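Local coordinates for protein phosphoglycerol transferase GacH (PDB 5WCX) that probably transfers phosphoglycerol groups onto a cell-surface glycan through its manganese-binding, sulfatase-like extracellular domain, the part of the membrane protein described here, at residues R54-T59 and A280-I285; S213-E218 and Y238-S243. One frame throughout, in Å; residues are numbered along the deposited sequence.

Contact 1. Residues R54-T59 and A280-I285; sequences RVSNVT and AFNKHI
The carbonyl oxygen of Ala280 receives the direct hydrogen bond between the two loops, from the backbone N of Asn57 at 2.9 Å. The bond is nearly straight, with an N-H...O angle of 166°. Ser56 N is also close to this oxygen but badly angled, and it turns instead to a bound water, which accepts its N-H with Ser56 N and the water oxygen 3.0 Å apart. The same water lies 3.0 Å from Phe281 O and bridges the loops, with Arg54 O also beside it.

Apolar contact is concentrated on Val55. With CG1 anti to the backbone N (chi1 -173°), this methyl presses on Ala280, and CG1 and Ala280 CB are only 3.5 Å apart, tighter than usual for two carbons. The other branch, CG2, approaches the Phe281 ring obliquely, reaching CE1 at 4.1 Å. Tyr276 and Phe227 add to the packing around Val55 and Ala280.

Toward the surface the polar side chains merely abut. Asn57 and Asn282 cross at about a right angle, with Asn57 ND2 3.9 Å from Asn282 CB, while Asn57 ND2 makes a weak hydrogen bond to Ser279 O.

Each loop is folded on itself: a type I turn spans Val55 to Val58, a type II' turn Phe281 to His284, and both are closed by a backbone hydrogen bond. Two beta turns docked through one direct backbone bond and a shared water thus join the approach to strand 58-60 to the connection between strands 263-269 and 290-297 of the sulfatase-like alpha/beta fold.

Contact 2. Residues S213-E218 and Y238-S243; sequences SSDYPE and YARLLS
The guanidinium of Arg240 lies against the 213-218 loop with the Asp215 carbonyl oxygen and Glu218 CA over one face; Asp215 O stands 3.5 Å above the plane, offset toward the rim. At the edge, Ser214 O lies almost exactly in the guanidinium plane and accepts from Arg240 NH1 at 3.0 Å, with an N-H...O angle of 162°. The donor meets a lone pair of this carbonyl in its plane. Arg240 NH2 adds a weak bond to Glu218 O at 3.4 Å, and NE donates to Ile220 O, two residues farther along the same loop.

Extension of the arginine from CG to NE carries its head across the loop. Its aliphatic part runs alongside backbone carbonyls, with Arg240 CB 3.5 Å from Tyr216 O, and slides past Pro217 in the opposite direction. A cis peptide precedes Pro217, whose CD packs 3.7 Å from Ser243 OG. A chi1 of 72° turns that hydroxyl back toward Arg240 O of its own helix.

Alongside, Leu241 CD2 touches Ser214 CB at 3.7 Å, and Phe244 of the same helix helps to cover Ser214 and Pro217. Ser214 OG donates to Tyr216 O at 2.7 Å, within the carbonyl plane, linking two residues of the loop, side chain to main chain.

The arginine is therefore held through main-chain oxygens, with no salt bridge to Asp215 or Glu218. Asp215 OD1, beyond salt-bridge distance from NH1, may still favour its positive charge, and the grip on carbonyls ties the path of the loop backbone to the surface of helix 229-257.

Overall arrangement
Both contacts belong to the sulfatase-like domain and lie on the same side of the chain's centre, with their own centres about 21 Å apart and nearest atoms about 7 Å apart, so they do not touch. Along the chain, 54-59 comes first and 280-285 last, with both segments of contact 2 between them. The two-stranded sheet of 58-60 and 222-224 relates them: contact 1 includes the start of the first strand, and the loop of contact 2 leads into the second. Contact 1 joins two loops, whereas contact 2 packs a loop on helix 229-257; both lie toward the periphery. Each has a side chain about 10 Å from that of a manganese ligand, Phe281 from His271 and Leu241 from Glu47.

Contact 1. Residues R54-T59 and A280-I285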
loop_
_atom_site.group_PDB
_atom_site.type_symbol
_atom_site.label_atom_id
_atom_site.label_comp_id
_atom_site.label_asym_id
_atom_site.label_seq_id
_atom_site.Cartn_x
_atom_site.Cartn_y
_atom_site.Cartn_z
ATOM N N ARG A 54 9.058 17.987 0.090
ATOM C CA ARG A 54 9.008 17.853 1.539
ATOM C C ARG A 54 10.384 17.667 2.172
ATOM O O ARG A 54 10.471 17.578 3.401
ATOM C CB ARG A 54 8.104 16.680 1.936
ATOM C CG ARG A 54 6.614 16.962 1.778
ATOM C CD ARG A 54 5.762 15.906 2.470
ATOM N NE ARG A 54 6.072 14.560 1.997
ATOM C CZ ARG A 54 5.558 14.011 0.901
ATOM N NH1 ARG A 54 4.698 14.689 0.149
ATOM N NH2 ARG A 54 5.908 12.781 0.556
ATOM N N VAL A 55 11.447 17.593 1.376
ATOM C CA VAL A 55 12.811 17.554 1.897
ATOM C C VAL A 55 13.299 18.997 1.967
ATOM O O VAL A 55 13.498 19.646 0.937
ATOM C CB VAL A 55 13.730 16.692 1.024
ATOM C CG1 VAL A 55 15.092 16.527 1.689
ATOM C CG2 VAL A 55 13.097 15.335 0.762
ATOM N N SER A 56 13.508 19.492 3.188
ATOM C CA SER A 56 13.673 20.925 3.406
ATOM C C SER A 56 14.833 21.498 2.598
ATOM O O SER A 56 14.695 22.543 1.952
ATOM C CB SER A 56 13.873 21.195 4.899
ATOM O OG SER A 56 14.072 22.573 5.149
ATOM N N ASN A 57 15.988 20.839 2.626
ATOM C CA ASN A 57 17.194 21.399 2.031
ATOM C C ASN A 57 17.378 21.012 0.566
ATOM O O ASN A 57 18.487 21.145 0.037
ATOM C CB ASN A 57 18.418 20.987 2.851
ATOM C CG ASN A 57 18.469 21.682 4.196
ATOM O OD1 ASN A 57 17.887 22.752 4.372
ATOM N ND2 ASN A 57 19.164 21.079 5.153
ATOM N N VAL A 58 16.320 20.578 -0.108
ATOM C CA VAL A 58 16.387 20.183 -1.510
ATOM C C VAL A 58 15.727 21.255 -2.366
ATOM O O VAL A 58 14.685 21.809 -1.998
ATOM C CB VAL A 58 15.724 18.809 -1.732
ATOM C CG1 VAL A 58 15.519 18.544 -3.213
ATOM C CG2 VAL A 58 16.573 17.710 -1.098
ATOM N N THR A 59 16.349 21.553 -3.508
ATOM C CA THR A 59 15.809 22.488 -4.485
ATOM C C THR A 59 15.753 21.799 -5.839
ATOM O O THR A 59 16.771 21.287 -6.319
ATOM C CB THR A 59 16.656 23.763 -4.582
ATOM O OG1 THR A 59 16.751 24.380 -3.292
ATOM C CG2 THR A 59 16.034 24.748 -5.571
ATOM N N ALA A 280 19.469 16.652 5.002
ATOM C CA ALA A 280 18.554 17.235 4.028
ATOM C C ALA A 280 17.200 17.586 4.628
ATOM O O ALA A 280 16.481 18.413 4.056
ATOM C CB ALA A 280 18.369 16.271 2.851
ATOM N N PHE A 281 16.836 16.993 5.768
ATOM C CA PHE A 281 15.519 17.210 6.358
ATOM C C PHE A 281 15.494 18.335 7.384
ATOM O O PHE A 281 14.409 18.840 7.698
ATOM C CB PHE A 281 15.024 15.913 7.005
ATOM C CG PHE A 281 15.025 14.740 6.069
ATOM C CD1 PHE A 281 13.976 14.541 5.187
ATOM C CD2 PHE A 281 16.080 13.844 6.062
ATOM C CE1 PHE A 281 13.977 13.466 4.318
ATOM C CE2 PHE A 281 16.087 12.767 5.197
ATOM C CZ PHE A 281 15.034 12.577 4.324
ATOM N N ASN A 282 16.652 18.729 7.917
ATOM C CA ASN A 282 16.763 19.915 8.763
ATOM C C ASN A 282 15.849 19.829 9.981
ATOM O O ASN A 282 16.073 18.993 10.863
ATOM C CB ASN A 282 16.462 21.167 7.929
ATOM C CG ASN A 282 16.806 22.457 8.655
ATOM O OD1 ASN A 282 17.608 22.465 9.589
ATOM N ND2 ASN A 282 16.193 23.559 8.228
ATOM N N LYS A 283 14.826 20.683 10.048
ATOM C CA LYS A 283 13.964 20.759 11.223
ATOM C C LYS A 283 12.843 19.728 11.230
ATOM O O LYS A 283 12.126 19.628 12.233
ATOM C CB LYS A 283 13.338 22.154 11.331
ATOM C CG LYS A 283 14.332 23.292 11.485
ATOM C CD LYS A 283 13.621 24.641 11.471
ATOM C CE LYS A 283 14.594 25.794 11.656
ATOM N NZ LYS A 283 13.900 27.114 11.617
ATOM N N HIS A 284 12.660 18.967 10.146
ATOM C CA HIS A 284 11.534 18.041 10.020
ATOM C C HIS A 284 12.058 16.659 9.618
ATOM O O HIS A 284 11.888 16.212 8.482
ATOM C CB HIS A 284 10.506 18.564 9.012
ATOM C CG HIS A 284 9.809 19.813 9.451
ATOM N ND1 HIS A 284 8.884 19.829 10.472
ATOM C CD2 HIS A 284 9.899 21.089 9.006
ATOM C CE1 HIS A 284 8.435 21.060 10.639
ATOM N NE2 HIS A 284 9.035 21.844 9.761
ATOM N N ILE A 285 12.684 15.971 10.576
ATOM C CA ILE A 285 13.179 14.624 10.321
ATOM C C ILE A 285 12.036 13.642 10.098
ATOM O O ILE A 285 12.247 12.581 9.498
ATOM C CB ILE A 285 14.080 14.165 11.485
ATOM C CG1 ILE A 285 14.759 12.832 11.159
ATOM C CG2 ILE A 285 13.272 14.035 12.772
ATOM C CD1 ILE A 285 15.750 12.906 10.016
HETATM O O HOH W 1 12.406 18.094 5.625
#

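Contact 2. Residues S213-E218 and Y238-S243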
loop_
_atom_site.group_PDB
_atom_site.type_symbol
_atom_site.label_atom_id
_atom_site.label_comp_id
_atom_site.label_asym_id
_atom_site.label_seq_id
_atom_site.Cartn_x
_atom_site.Cartn_y
_atom_site.Cartn_z
ATOM N N SER A 213 19.351 6.533 -12.979
ATOM C CA SER A 213 20.162 7.068 -14.067
ATOM C C SER A 213 19.218 7.599 -15.133
ATOM O O SER A 213 18.389 6.850 -15.653
ATOM C CB SER A 213 21.087 5.989 -14.637
ATOM O OG SER A 213 21.946 6.511 -15.635
ATOM N N SER A 214 19.325 8.889 -15.435
ATOM C CA SER A 214 18.512 9.504 -16.474
ATOM C C SER A 214 19.101 10.855 -16.847
ATOM O O SER A 214 19.321 11.706 -15.977
ATOM C CB SER A 214 17.062 9.669 -16.027
ATOM O OG SER A 214 16.255 10.186 -17.077
ATOM N N ASP A 215 19.371 11.063 -18.133
ATOM C CA ASP A 215 19.876 12.330 -18.639
ATOM C C ASP A 215 18.773 13.240 -19.164
ATOM O O ASP A 215 19.063 14.373 -19.560
ATOM C CB ASP A 215 20.902 12.079 -19.751
ATOM C CG ASP A 215 22.237 11.592 -19.217
ATOM O OD1 ASP A 215 22.824 12.283 -18.357
ATOM O OD2 ASP A 215 22.696 10.514 -19.653
ATOM N N TYR A 216 17.526 12.779 -19.183
ATOM C CA TYR A 216 16.413 13.577 -19.675
ATOM C C TYR A 216 15.242 13.488 -18.707
ATOM O O TYR A 216 15.110 12.501 -17.975
ATOM C CB TYR A 216 15.971 13.106 -21.071
ATOM C CG TYR A 216 17.090 13.087 -22.096
ATOM C CD1 TYR A 216 17.881 11.956 -22.268
ATOM C CD2 TYR A 216 17.358 14.199 -22.889
ATOM C CE1 TYR A 216 18.909 11.932 -23.199
ATOM C CE2 TYR A 216 18.387 14.184 -23.824
ATOM C CZ TYR A 216 19.157 13.046 -23.973
ATOM O OH TYR A 216 20.177 13.023 -24.900
ATOM N N PRO A 217 14.390 14.528 -18.653
ATOM C CA PRO A 217 14.523 15.818 -19.352
ATOM C C PRO A 217 15.673 16.660 -18.801
ATOM O O PRO A 217 15.806 16.799 -17.584
ATOM C CB PRO A 217 13.174 16.499 -19.102
ATOM C CG PRO A 217 12.661 15.878 -17.850
ATOM C CD PRO A 217 13.143 14.451 -17.868
ATOM N N GLU A 218 16.492 17.209 -19.704
ATOM C CA GLU A 218 17.701 17.906 -19.284
ATOM C C GLU A 218 17.385 19.142 -18.451
ATOM O O GLU A 218 18.177 19.519 -17.579
ATOM C CB GLU A 218 18.531 18.305 -20.506
ATOM C CG GLU A 218 18.962 17.145 -21.392
ATOM C CD GLU A 218 19.831 17.594 -22.557
ATOM O OE1 GLU A 218 20.194 18.789 -22.606
ATOM O OE2 GLU A 218 20.152 16.754 -23.425
ATOM N N TYR A 238 16.881 10.885 -10.009
ATOM C CA TYR A 238 15.620 10.473 -9.400
ATOM C C TYR A 238 14.497 11.450 -9.736
ATOM O O TYR A 238 13.392 11.040 -10.106
ATOM C CB TYR A 238 15.792 10.351 -7.886
ATOM C CG TYR A 238 14.495 10.168 -7.135
ATOM C CD1 TYR A 238 13.851 8.938 -7.109
ATOM C CD2 TYR A 238 13.915 11.227 -6.450
ATOM C CE1 TYR A 238 12.664 8.768 -6.424
ATOM C CE2 TYR A 238 12.729 11.067 -5.762
ATOM C CZ TYR A 238 12.107 9.836 -5.754
ATOM O OH TYR A 238 10.927 9.670 -5.067
ATOM N N ALA A 239 14.760 12.753 -9.606
ATOM C CA ALA A 239 13.732 13.744 -9.914
ATOM C C ALA A 239 13.285 13.641 -11.367
ATOM O O ALA A 239 12.094 13.789 -11.669
ATOM C CB ALA A 239 14.251 15.150 -9.610
ATOM N N ARG A 240 14.223 13.390 -12.283
ATOM C CA ARG A 240 13.861 13.244 -13.689
ATOM C C ARG A 240 12.980 12.020 -13.905
ATOM O O ARG A 240 12.001 12.075 -14.659
ATOM C CB ARG A 240 15.124 13.160 -14.548
ATOM C CG ARG A 240 15.886 14.476 -14.652
ATOM C CD ARG A 240 17.255 14.290 -15.296
ATOM N NE ARG A 240 17.942 15.563 -15.500
ATOM C CZ ARG A 240 19.208 15.682 -15.892
ATOM N NH1 ARG A 240 19.943 14.602 -16.116
ATOM N NH2 ARG A 240 19.742 16.885 -16.054
ATOM N N LEU A 241 13.303 10.908 -13.240
ATOM C CA LEU A 241 12.502 9.696 -13.380
ATOM C C LEU A 241 11.106 9.885 -12.792
ATOM O O LEU A 241 10.125 9.357 -13.326
ATOM C CB LEU A 241 13.218 8.517 -12.722
ATOM C CG LEU A 241 14.523 8.080 -13.394
ATOM C CD1 LEU A 241 15.265 7.040 -12.567
ATOM C CD2 LEU A 241 14.249 7.539 -14.792
ATOM N N LEU A 242 10.991 10.639 -11.691
ATOM C CA LEU A 242 9.671 10.932 -11.139
ATOM C C LEU A 242 8.794 11.654 -12.156
ATOM O O LEU A 242 7.592 11.382 -12.255
ATOM C CB LEU A 242 9.790 11.779 -9.874
ATOM C CG LEU A 242 10.137 11.083 -8.560
ATOM C CD1 LEU A 242 10.029 12.096 -7.422
ATOM C CD2 LEU A 242 9.251 9.880 -8.294
ATOM N N SER A 243 9.374 12.596 -12.909
ATOM C CA SER A 243 8.584 13.356 -13.872
ATOM C C SER A 243 7.941 12.439 -14.904
ATOM O O SER A 243 6.825 12.708 -15.361
ATOM C CB SER A 243 9.452 14.408 -14.562
ATOM O OG SER A 243 10.362 13.816 -15.471
#